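Local coordinates for triosephosphate isomerase (Trichomonas vaginalis, PDB 4O4V), which probably catalyses the interconversion of D-glyceraldehyde 3-phosphate and dihydroxyacetone phosphate in glycolysis and gluconeogenesis, working as a homodimer, at residues Lys11-Val17 with Pro43-Thr49; Asn64-Pro69 with Ala110-Phe114; Val213-Cys218 with Ile242-Asn246. All coordinates share one frame; numbering follows the deposited sequence. Where two conformers were deposited one is given.

Interaction 1: Lys11-Val17 with Pro43-Thr49; sequences KANPKTV and PFIFLPT
F46 puts its ring into the bend formed by P14, K15, T16 and V17. The ring leaves CB on the side away from its own carbonyl (chi1 -62°), which turns it from the 3-10 segment 44-46 toward the loop. P14 O meets the ring at the edge and in its plane, 3.2 Å from F46 CE2. The ring of P14 comes to the same ring carbon, with P14 CD 3.8 Å from F46 CE2. A cis peptide bond precedes P14. The far end of the ring meets backbone: F46 CZ is 3.5 Å from T16 C, on an oblique approach. V17 follows along the ring, with V17 CB 3.9 Å from F46 CE1. I45 CG2 lies over one face of the F46 ring.

With chi1 at 65°, V17 tucks CG1 in among its own backbone atoms. CG2 then swings opposite the N and faces T49. T49 was modelled in two conformers, so that contact is less certain.

At the other end, P43 turns its ring to two carbonyl oxygens. P43 CD is 3.2 Å from N13 O, and P43 CG is 3.4 Å from K11 O. N13 O is buried here and has no hydrogen-bond partner in the model. K11 O also takes a weak bond from N13 N across the inverse gamma turn centred on A12.

The polar ends turn elsewhere. K11 NZ forms a salt bridge with E96. N13 ND2 bonds W10 O, and N13 OD1 bonds N70 of the second subunit. T16 OG1 bonds E19 and caps the start of helix 17-28. The contact thus joins the loop after strand 5-9 to the turn and helix start that follow strand 37-41 in a TIM barrel, at the dimer interface.

Interaction 2: Asn64-Pro69 with Ala110-Phe114; sequences NVFTKP and AKAKF
In this TIM barrel, the loop leaving the C-terminal end of strand 59-62 runs past helix 105-117, where N64, T67 and P69 meet K111 and F114. K111 is extended beyond CG and carries its ammonium group to N64 and V65. K111 NZ donates to N64 OD1 at 2.9 Å. The bond lies in the carbonyl plane, on a lone pair, with a C=O...N angle of 118°. The two side chains meet at about a right angle. N64 has CG anti to its backbone N (chi1 -176°), which brings the amide to the lysine end. A second bond, from K111 NZ to V65 O, is weak at 3.1 Å. One water accepts from both N64 ND2 and K111 NZ, 2.9 Å from the latter, and ties the amide to the ammonium group a second time. E103 forms a salt bridge with the same nitrogen, so the buried lysine end is well satisfied and probably stays charged.

T67 packs against the helix through its methyl group. T67 CG2 is 3.6 Å from K111 CG and 3.9 Å from A110 CB. T67 OG1 points elsewhere and lies over the centre of the F66 ring.

F114 presents one ring face to the loop backbone. T67 O sits above that face, offset toward the rim, 3.3 Å from F114 CG. K68 CA lies over the same face, farther from the plane. P69 comes to the ring end, with P69 CD 3.6 Å from F114 CZ.

Around the contact, V65 reaches strand 89-92 and helix 79-83, and F114 also touches V79 of that helix. K111 and A112 rest on L92. The loop is thus packed between helices 105-117 and 79-83, against strand 89-92.

Interaction 3: Val213-Cys218 with Ile242-Asn246; sequences VKPNNC and INIVN
The side chains of P215 and N243 cross at about a right angle. P215 CB lies over a face of the flat N243 amide, 4.2 Å from N243 CG, and is 4.0 Å from N243 CB. A water links the two residues at the outer side. It donates to P215 O at 2.8 Å and takes a weak bond from N243 ND2 at 3.4 Å. A second amide, that of N217, turns back into its own loop. N217 OD1 accepts from K214 N at 2.9 Å in a nearly straight bond (169° at the hydrogen), with the donor tilted 24° from the carbonyl plane. N217 ND2 bonds S212 O, so both ends of this amide brace the turn.

Deeper in, I244 touches both V213 and C218. Its longer branch starts out opposite the carbonyl (chi1 -59°), and CD1 extends to the loop backbone, 3.6 Å from V213 O. The other branch, I244 CG2, meets V213 CG1 at 3.9 Å. C218 CB lies 4.0 Å from I244 CG1, and C218 SG lies near N243 O and I244 CA.

V213 and I244 also touch F230, and I244 reaches V232. Helix 240-246 and the loop leading from strand 207-209 into helix 218-222 lie against each other, and both rest on strand 229-232.

In the fold
The three contacts follow one another along a single TIM barrel chain, each closing before the next opens. Interactions 1 and 2 have centres about 21 Å apart and touch through F44 CE1 and N64 O. They sit on loops after strands 5-9, 37-41 and 59-62, neighbours in the sheet, and both face the second subunit, interaction 1 far more widely. Interaction 3 lies by strands 207-209 and 229-232, its centre about 31 Å from that of interaction 2, across the chain's centre, and about 23 Å from that of interaction 1. Together they tie loops to helices around the barrel, interaction 1 at the dimer interface, interaction 2 at its margin, interaction 3 away from it.

Interaction 1: Lys11-Val17 with Pro43-Thr49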
loop_
_atom_site.group_PDB
_atom_site.type_symbol
_atom_site.label_atom_id
_atom_site.label_comp_id
_atom_site.label_asym_id
_atom_site.label_seq_id
_atom_site.Cartn_x
_atom_site.Cartn_y
_atom_site.Cartn_z
ATOM N N LYS A 11 -2.258 5.360 11.259
ATOM C CA LYS A 11 -0.999 4.902 10.674
ATOM C C LYS A 11 -1.107 3.403 10.450
ATOM O O LYS A 11 -2.179 2.908 10.085
ATOM C CB LYS A 11 0.239 5.330 11.465
ATOM C CG LYS A 11 0.260 6.845 11.757
ATOM C CD LYS A 11 1.539 7.289 12.414
ATOM C CE LYS A 11 1.536 8.779 12.677
ATOM N NZ LYS A 11 2.867 9.207 13.170
ATOM N N ALA A 12 -0.038 2.643 10.616
ATOM C CA ALA A 12 -0.066 1.187 10.401
ATOM C C ALA A 12 -0.433 0.487 11.705
ATOM O O ALA A 12 0.375 -0.214 12.313
ATOM C CB ALA A 12 1.248 0.682 9.841
ATOM N N ASN A 13 -1.663 0.717 12.121
ATOM C CA ASN A 13 -2.178 0.190 13.384
ATOM C C ASN A 13 -3.685 0.077 13.264
ATOM O O ASN A 13 -4.296 0.731 12.413
ATOM C CB ASN A 13 -1.929 1.161 14.546
ATOM C CG ASN A 13 -0.490 1.461 14.808
ATOM O OD1 ASN A 13 0.207 0.678 15.481
ATOM N ND2 ASN A 13 -0.011 2.587 14.318
ATOM N N PRO A 14 -4.324 -0.700 14.138
ATOM C CA PRO A 14 -3.723 -1.679 15.048
ATOM C C PRO A 14 -3.300 -2.931 14.279
ATOM O O PRO A 14 -3.373 -2.981 13.054
ATOM C CB PRO A 14 -4.875 -1.945 16.038
ATOM C CG PRO A 14 -6.092 -1.843 15.182
ATOM C CD PRO A 14 -5.793 -0.717 14.205
ATOM N N LYS A 15 -2.831 -3.944 14.997
ATOM C CA LYS A 15 -2.337 -5.153 14.369
ATOM C C LYS A 15 -3.429 -6.041 13.855
ATOM O O LYS A 15 -3.169 -6.841 12.960
ATOM C CB LYS A 15 -1.489 -5.965 15.367
ATOM C CG LYS A 15 -0.132 -5.357 15.600
ATOM C CD LYS A 15 0.837 -6.247 16.388
ATOM C CE LYS A 15 0.344 -6.558 17.744
ATOM N NZ LYS A 15 0.214 -5.316 18.539
ATOM N N THR A 16 -4.643 -5.974 14.412
ATOM C CA THR A 16 -5.677 -6.956 14.088
ATOM C C THR A 16 -7.038 -6.300 13.856
ATOM O O THR A 16 -7.368 -5.261 14.445
ATOM C CB THR A 16 -5.856 -8.019 15.186
ATOM O OG1 THR A 16 -6.427 -7.410 16.349
ATOM C CG2 THR A 16 -4.529 -8.695 15.528
ATOM N N VAL A 17 -7.854 -6.958 13.042
ATOM C CA VAL A 17 -9.200 -6.478 12.792
ATOM C C VAL A 17 -10.032 -6.448 14.089
ATOM O O VAL A 17 -10.857 -5.549 14.258
ATOM C CB VAL A 17 -9.896 -7.278 11.665
ATOM C CG1 VAL A 17 -10.127 -8.744 12.063
ATOM C CG2 VAL A 17 -11.179 -6.574 11.254
ATOM N N PRO A 43 -5.573 1.667 7.978
ATOM C CA PRO A 43 -4.957 0.829 6.933
ATOM C C PRO A 43 -5.975 0.323 5.929
ATOM O O PRO A 43 -7.129 0.038 6.270
ATOM C CB PRO A 43 -4.354 -0.334 7.734
ATOM C CG PRO A 43 -4.053 0.270 9.068
ATOM C CD PRO A 43 -5.164 1.233 9.329
ATOM N N PHE A 44 -5.541 0.147 4.686
ATOM C CA PHE A 44 -6.452 -0.233 3.616
ATOM C C PHE A 44 -7.319 -1.422 3.963
ATOM O O PHE A 44 -8.514 -1.440 3.658
ATOM C CB PHE A 44 -5.700 -0.590 2.329
ATOM C CG PHE A 44 -4.963 0.533 1.663
ATOM C CD1 PHE A 44 -5.620 1.663 1.204
ATOM C CD2 PHE A 44 -3.610 0.429 1.442
ATOM C CE1 PHE A 44 -4.903 2.675 0.537
ATOM C CE2 PHE A 44 -2.900 1.436 0.774
ATOM C CZ PHE A 44 -3.558 2.543 0.337
ATOM N N ILE A 45 -6.707 -2.448 4.563
ATOM C CA ILE A 45 -7.396 -3.705 4.802
ATOM C C ILE A 45 -8.477 -3.575 5.879
ATOM O O ILE A 45 -9.376 -4.432 5.956
ATOM C CB ILE A 45 -6.359 -4.797 5.133
ATOM C CG1 ILE A 45 -6.965 -6.195 4.960
ATOM C CG2 ILE A 45 -5.741 -4.609 6.508
ATOM C CD1 ILE A 45 -5.951 -7.338 5.145
ATOM N N PHE A 46 -8.417 -2.523 6.683
ATOM C CA PHE A 46 -9.451 -2.235 7.674
ATOM C C PHE A 46 -10.492 -1.228 7.189
ATOM O O PHE A 46 -11.492 -0.997 7.877
ATOM C CB PHE A 46 -8.840 -1.694 8.976
ATOM C CG PHE A 46 -7.913 -2.645 9.693
ATOM C CD1 PHE A 46 -8.077 -4.024 9.659
ATOM C CD2 PHE A 46 -6.853 -2.144 10.428
ATOM C CE1 PHE A 46 -7.170 -4.871 10.341
ATOM C CE2 PHE A 46 -5.958 -2.990 11.105
ATOM C CZ PHE A 46 -6.139 -4.347 11.074
ATOM N N LEU A 47 -10.311 -0.633 6.022
ATOM C CA LEU A 47 -11.257 0.375 5.562
ATOM C C LEU A 47 -12.680 -0.163 5.398
ATOM O O LEU A 47 -13.619 0.535 5.755
ATOM C CB LEU A 47 -10.780 1.045 4.276
ATOM C CG LEU A 47 -9.536 1.954 4.414
ATOM C CD1 LEU A 47 -9.117 2.468 3.065
ATOM C CD2 LEU A 47 -9.760 3.118 5.338
ATOM N N PRO A 48 -12.866 -1.386 4.861
ATOM C CA PRO A 48 -14.249 -1.868 4.772
ATOM C C PRO A 48 -14.961 -1.950 6.120
ATOM O O PRO A 48 -16.114 -1.568 6.237
ATOM C CB PRO A 48 -14.113 -3.215 4.063
ATOM C CG PRO A 48 -12.859 -3.059 3.243
ATOM C CD PRO A 48 -11.933 -2.287 4.158
ATOM N N THR A 49 -14.285 -2.528 7.106
ATOM C CA THR A 49 -14.774 -2.629 8.485
ATOM C C THR A 49 -15.186 -1.260 8.969
ATOM O O THR A 49 -16.279 -1.058 9.509
ATOM C CB THR A 49 -13.670 -3.147 9.441
ATOM O OG1 THR A 49 -13.335 -4.485 9.101
ATOM C CG2 THR A 49 -14.133 -3.150 10.873
#

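Interaction 2: Asn64-Pro69 with Ala110-Phe114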
loop_
_atom_site.group_PDB
_atom_site.type_symbol
_atom_site.label_atom_id
_atom_site.label_comp_id
_atom_site.label_asym_id
_atom_site.label_seq_id
_atom_site.Cartn_x
_atom_site.Cartn_y
_atom_site.Cartn_z
ATOM N N ASN A 64 -3.330 6.779 1.951
ATOM C CA ASN A 64 -2.568 6.956 0.717
ATOM C C ASN A 64 -3.456 6.480 -0.431
ATOM O O ASN A 64 -4.386 5.704 -0.197
ATOM C CB ASN A 64 -1.280 6.123 0.751
ATOM C CG ASN A 64 -0.403 6.333 -0.451
ATOM O OD1 ASN A 64 -0.252 7.444 -0.916
ATOM N ND2 ASN A 64 0.173 5.239 -0.956
ATOM N N VAL A 65 -3.114 6.863 -1.655
ATOM C CA VAL A 65 -3.703 6.293 -2.876
ATOM C C VAL A 65 -2.642 6.348 -3.954
ATOM O O VAL A 65 -1.668 7.106 -3.859
ATOM C CB VAL A 65 -4.953 7.061 -3.372
ATOM C CG1 VAL A 65 -6.048 7.082 -2.365
ATOM C CG2 VAL A 65 -4.633 8.475 -3.788
ATOM N N PHE A 66 -2.805 5.563 -5.010
ATOM C CA PHE A 66 -1.902 5.637 -6.153
ATOM C C PHE A 66 -2.368 6.719 -7.154
ATOM O O PHE A 66 -3.333 7.414 -6.917
ATOM C CB PHE A 66 -1.775 4.229 -6.780
ATOM C CG PHE A 66 -0.670 4.096 -7.776
ATOM C CD1 PHE A 66 0.650 4.339 -7.446
ATOM C CD2 PHE A 66 -0.950 3.713 -9.088
ATOM C CE1 PHE A 66 1.647 4.211 -8.374
ATOM C CE2 PHE A 66 0.050 3.596 -10.006
ATOM C CZ PHE A 66 1.330 3.844 -9.673
ATOM N N THR A 67 -1.634 6.890 -8.255
ATOM C CA THR A 67 -1.873 7.958 -9.235
ATOM C C THR A 67 -2.783 7.575 -10.397
ATOM O O THR A 67 -3.121 8.429 -11.212
ATOM C CB THR A 67 -0.554 8.367 -9.856
ATOM O OG1 THR A 67 0.098 7.171 -10.271
ATOM C CG2 THR A 67 0.328 9.163 -8.883
ATOM N N LYS A 68 -3.159 6.313 -10.500
ATOM C CA LYS A 68 -3.900 5.789 -11.642
ATOM C C LYS A 68 -5.176 5.092 -11.186
ATOM O O LYS A 68 -5.252 4.675 -10.030
ATOM C CB LYS A 68 -3.008 4.776 -12.379
ATOM C CG LYS A 68 -1.679 5.340 -12.879
ATOM C CD LYS A 68 -1.830 6.349 -13.996
ATOM C CE LYS A 68 -0.455 6.748 -14.532
ATOM N NZ LYS A 68 -0.530 7.716 -15.652
ATOM N N PRO A 69 -6.149 4.875 -12.083
ATOM C CA PRO A 69 -7.410 4.232 -11.660
ATOM C C PRO A 69 -7.305 2.750 -11.338
ATOM O O PRO A 69 -8.075 2.239 -10.529
ATOM C CB PRO A 69 -8.349 4.449 -12.852
ATOM C CG PRO A 69 -7.433 4.655 -13.989
ATOM C CD PRO A 69 -6.230 5.389 -13.455
ATOM N N ALA A 110 0.761 14.578 -8.596
ATOM C CA ALA A 110 -0.025 13.757 -9.488
ATOM C C ALA A 110 -1.138 13.067 -8.697
ATOM O O ALA A 110 -2.267 12.948 -9.180
ATOM C CB ALA A 110 0.855 12.750 -10.200
ATOM N N LYS A 111 -0.857 12.590 -7.485
ATOM C CA LYS A 111 -1.887 11.975 -6.635
ATOM C C LYS A 111 -2.976 12.968 -6.259
ATOM O O LYS A 111 -4.182 12.645 -6.300
ATOM C CB LYS A 111 -1.267 11.412 -5.356
ATOM C CG LYS A 111 -0.390 10.216 -5.566
ATOM C CD LYS A 111 0.174 9.668 -4.264
ATOM C CE LYS A 111 1.043 8.453 -4.550
ATOM N NZ LYS A 111 1.328 7.691 -3.317
ATOM N N ALA A 112 -2.591 14.181 -5.899
ATOM C CA ALA A 112 -3.576 15.175 -5.498
ATOM C C ALA A 112 -4.512 15.512 -6.662
ATOM O O ALA A 112 -5.726 15.565 -6.481
ATOM C CB ALA A 112 -2.883 16.448 -5.017
ATOM N N LYS A 113 -3.948 15.725 -7.850
ATOM C CA LYS A 113 -4.759 16.030 -9.015
ATOM C C LYS A 113 -5.707 14.870 -9.312
ATOM O O LYS A 113 -6.906 15.089 -9.549
ATOM C CB LYS A 113 -3.862 16.298 -10.207
ATOM C CG LYS A 113 -4.606 16.636 -11.505
ATOM C CD LYS A 113 -3.645 17.003 -12.640
ATOM C CE LYS A 113 -4.350 17.412 -13.942
ATOM N NZ LYS A 113 -5.055 16.290 -14.560
ATOM N N PHE A 114 -5.185 13.651 -9.349
ATOM C CA PHE A 114 -5.991 12.488 -9.699
ATOM C C PHE A 114 -7.089 12.252 -8.672
ATOM O O PHE A 114 -8.244 12.016 -9.039
ATOM C CB PHE A 114 -5.116 11.247 -9.852
ATOM C CG PHE A 114 -5.879 10.055 -10.302
ATOM C CD1 PHE A 114 -6.275 9.945 -11.594
ATOM C CD2 PHE A 114 -6.223 9.042 -9.402
ATOM C CE1 PHE A 114 -7.024 8.862 -12.014
ATOM C CE2 PHE A 114 -6.953 7.967 -9.830
ATOM C CZ PHE A 114 -7.353 7.887 -11.120
HETATM O O HOH W 1 1.829 4.869 -3.514
#

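Interaction 3: Val213-Cys218 with Ile242-Asn246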
loop_
_atom_site.group_PDB
_atom_site.type_symbol
_atom_site.label_atom_id
_atom_site.label_comp_id
_atom_site.label_asym_id
_atom_site.label_seq_id
_atom_site.Cartn_x
_atom_site.Cartn_y
_atom_site.Cartn_z
ATOM N N VAL A 213 0.077 15.883 19.218
ATOM C CA VAL A 213 -1.169 16.414 19.772
ATOM C C VAL A 213 -1.723 15.407 20.762
ATOM O O VAL A 213 -1.956 14.246 20.397
ATOM C CB VAL A 213 -2.198 16.733 18.667
ATOM C CG1 VAL A 213 -3.453 17.385 19.247
ATOM C CG2 VAL A 213 -1.579 17.648 17.615
ATOM N N LYS A 214 -1.952 15.847 21.989
ATOM C CA LYS A 214 -2.397 14.998 23.076
ATOM C C LYS A 214 -3.451 15.745 23.871
ATOM O O LYS A 214 -3.614 16.953 23.718
ATOM C CB LYS A 214 -1.229 14.624 23.996
ATOM C CG LYS A 214 -0.110 13.881 23.269
ATOM C CD LYS A 214 0.864 13.212 24.182
ATOM C CE LYS A 214 1.691 14.239 24.854
ATOM N NZ LYS A 214 2.759 13.572 25.670
ATOM N N PRO A 215 -4.140 15.052 24.780
ATOM C CA PRO A 215 -5.103 15.767 25.617
ATOM C C PRO A 215 -4.458 16.912 26.412
ATOM O O PRO A 215 -5.148 17.895 26.704
ATOM C CB PRO A 215 -5.640 14.663 26.521
ATOM C CG PRO A 215 -5.583 13.441 25.623
ATOM C CD PRO A 215 -4.264 13.589 24.909
ATOM N N ASN A 216 -3.174 16.832 26.746
ATOM C CA ASN A 216 -2.561 17.893 27.552
ATOM C C ASN A 216 -2.121 19.135 26.783
ATOM O O ASN A 216 -1.739 20.115 27.418
ATOM C CB ASN A 216 -1.382 17.362 28.389
ATOM C CG ASN A 216 -0.162 16.984 27.562
ATOM O OD1 ASN A 216 -0.192 16.981 26.357
ATOM N ND2 ASN A 216 0.947 16.658 28.254
ATOM N N ASN A 217 -2.181 19.151 25.458
ATOM C CA ASN A 217 -1.823 20.350 24.692
ATOM C C ASN A 217 -2.849 20.745 23.656
ATOM O O ASN A 217 -2.690 21.784 23.015
ATOM C CB ASN A 217 -0.420 20.263 24.076
ATOM C CG ASN A 217 -0.304 19.263 22.985
ATOM O OD1 ASN A 217 -1.238 18.557 22.680
ATOM N ND2 ASN A 217 0.852 19.233 22.335
ATOM N N CYS A 218 -3.930 19.983 23.474
ATOM C CA CYS A 218 -4.807 20.265 22.357
ATOM C C CYS A 218 -5.598 21.553 22.530
ATOM O O CYS A 218 -5.888 22.236 21.555
ATOM C CB CYS A 218 -5.764 19.094 22.103
ATOM S SG CYS A 218 -6.750 18.551 23.525
ATOM N N ILE A 242 -10.913 11.742 21.796
ATOM C CA ILE A 242 -12.158 12.487 21.976
ATOM C C ILE A 242 -11.871 13.866 22.589
ATOM O O ILE A 242 -12.513 14.846 22.250
ATOM C CB ILE A 242 -13.186 11.654 22.790
ATOM C CG1 ILE A 242 -13.330 10.262 22.135
ATOM C CG2 ILE A 242 -14.482 12.423 22.904
ATOM C CD1 ILE A 242 -13.616 10.283 20.632
ATOM N N ASN A 243 -10.929 13.935 23.533
ATOM C CA ASN A 243 -10.515 15.217 24.068
ATOM C C ASN A 243 -10.036 16.130 22.970
ATOM O O ASN A 243 -10.324 17.324 22.962
ATOM C CB ASN A 243 -9.392 15.052 25.089
ATOM C CG ASN A 243 -9.805 14.260 26.266
ATOM O OD1 ASN A 243 -9.877 13.031 26.211
ATOM N ND2 ASN A 243 -10.080 14.942 27.366
ATOM N N ILE A 244 -9.284 15.590 22.029
ATOM C CA ILE A 244 -8.755 16.372 20.926
ATOM C C ILE A 244 -9.883 16.836 19.996
ATOM O O ILE A 244 -9.910 17.986 19.591
ATOM C CB ILE A 244 -7.652 15.606 20.188
ATOM C CG1 ILE A 244 -6.500 15.265 21.132
ATOM C CG2 ILE A 244 -7.169 16.386 19.024
ATOM C CD1 ILE A 244 -5.537 14.202 20.613
ATOM N N VAL A 245 -10.797 15.935 19.640
ATOM C CA VAL A 245 -11.972 16.325 18.863
ATOM C C VAL A 245 -12.703 17.494 19.529
ATOM O O VAL A 245 -13.109 18.480 18.876
ATOM C CB VAL A 245 -12.908 15.119 18.694
ATOM C CG1 VAL A 245 -14.281 15.546 18.199
ATOM C CG2 VAL A 245 -12.243 14.100 17.767
ATOM N N ASN A 246 -12.839 17.410 20.838
ATOM C CA ASN A 246 -13.604 18.377 21.610
ATOM C C ASN A 246 -12.868 19.676 21.903
ATOM O O ASN A 246 -13.461 20.630 22.418
ATOM C CB ASN A 246 -14.128 17.723 22.892
ATOM C CG ASN A 246 -15.271 16.759 22.609
ATOM O OD1 ASN A 246 -15.834 16.799 21.527
ATOM N ND2 ASN A 246 -15.593 15.898 23.555
HETATM O O HOH W 2 -7.941 17.597 26.998
#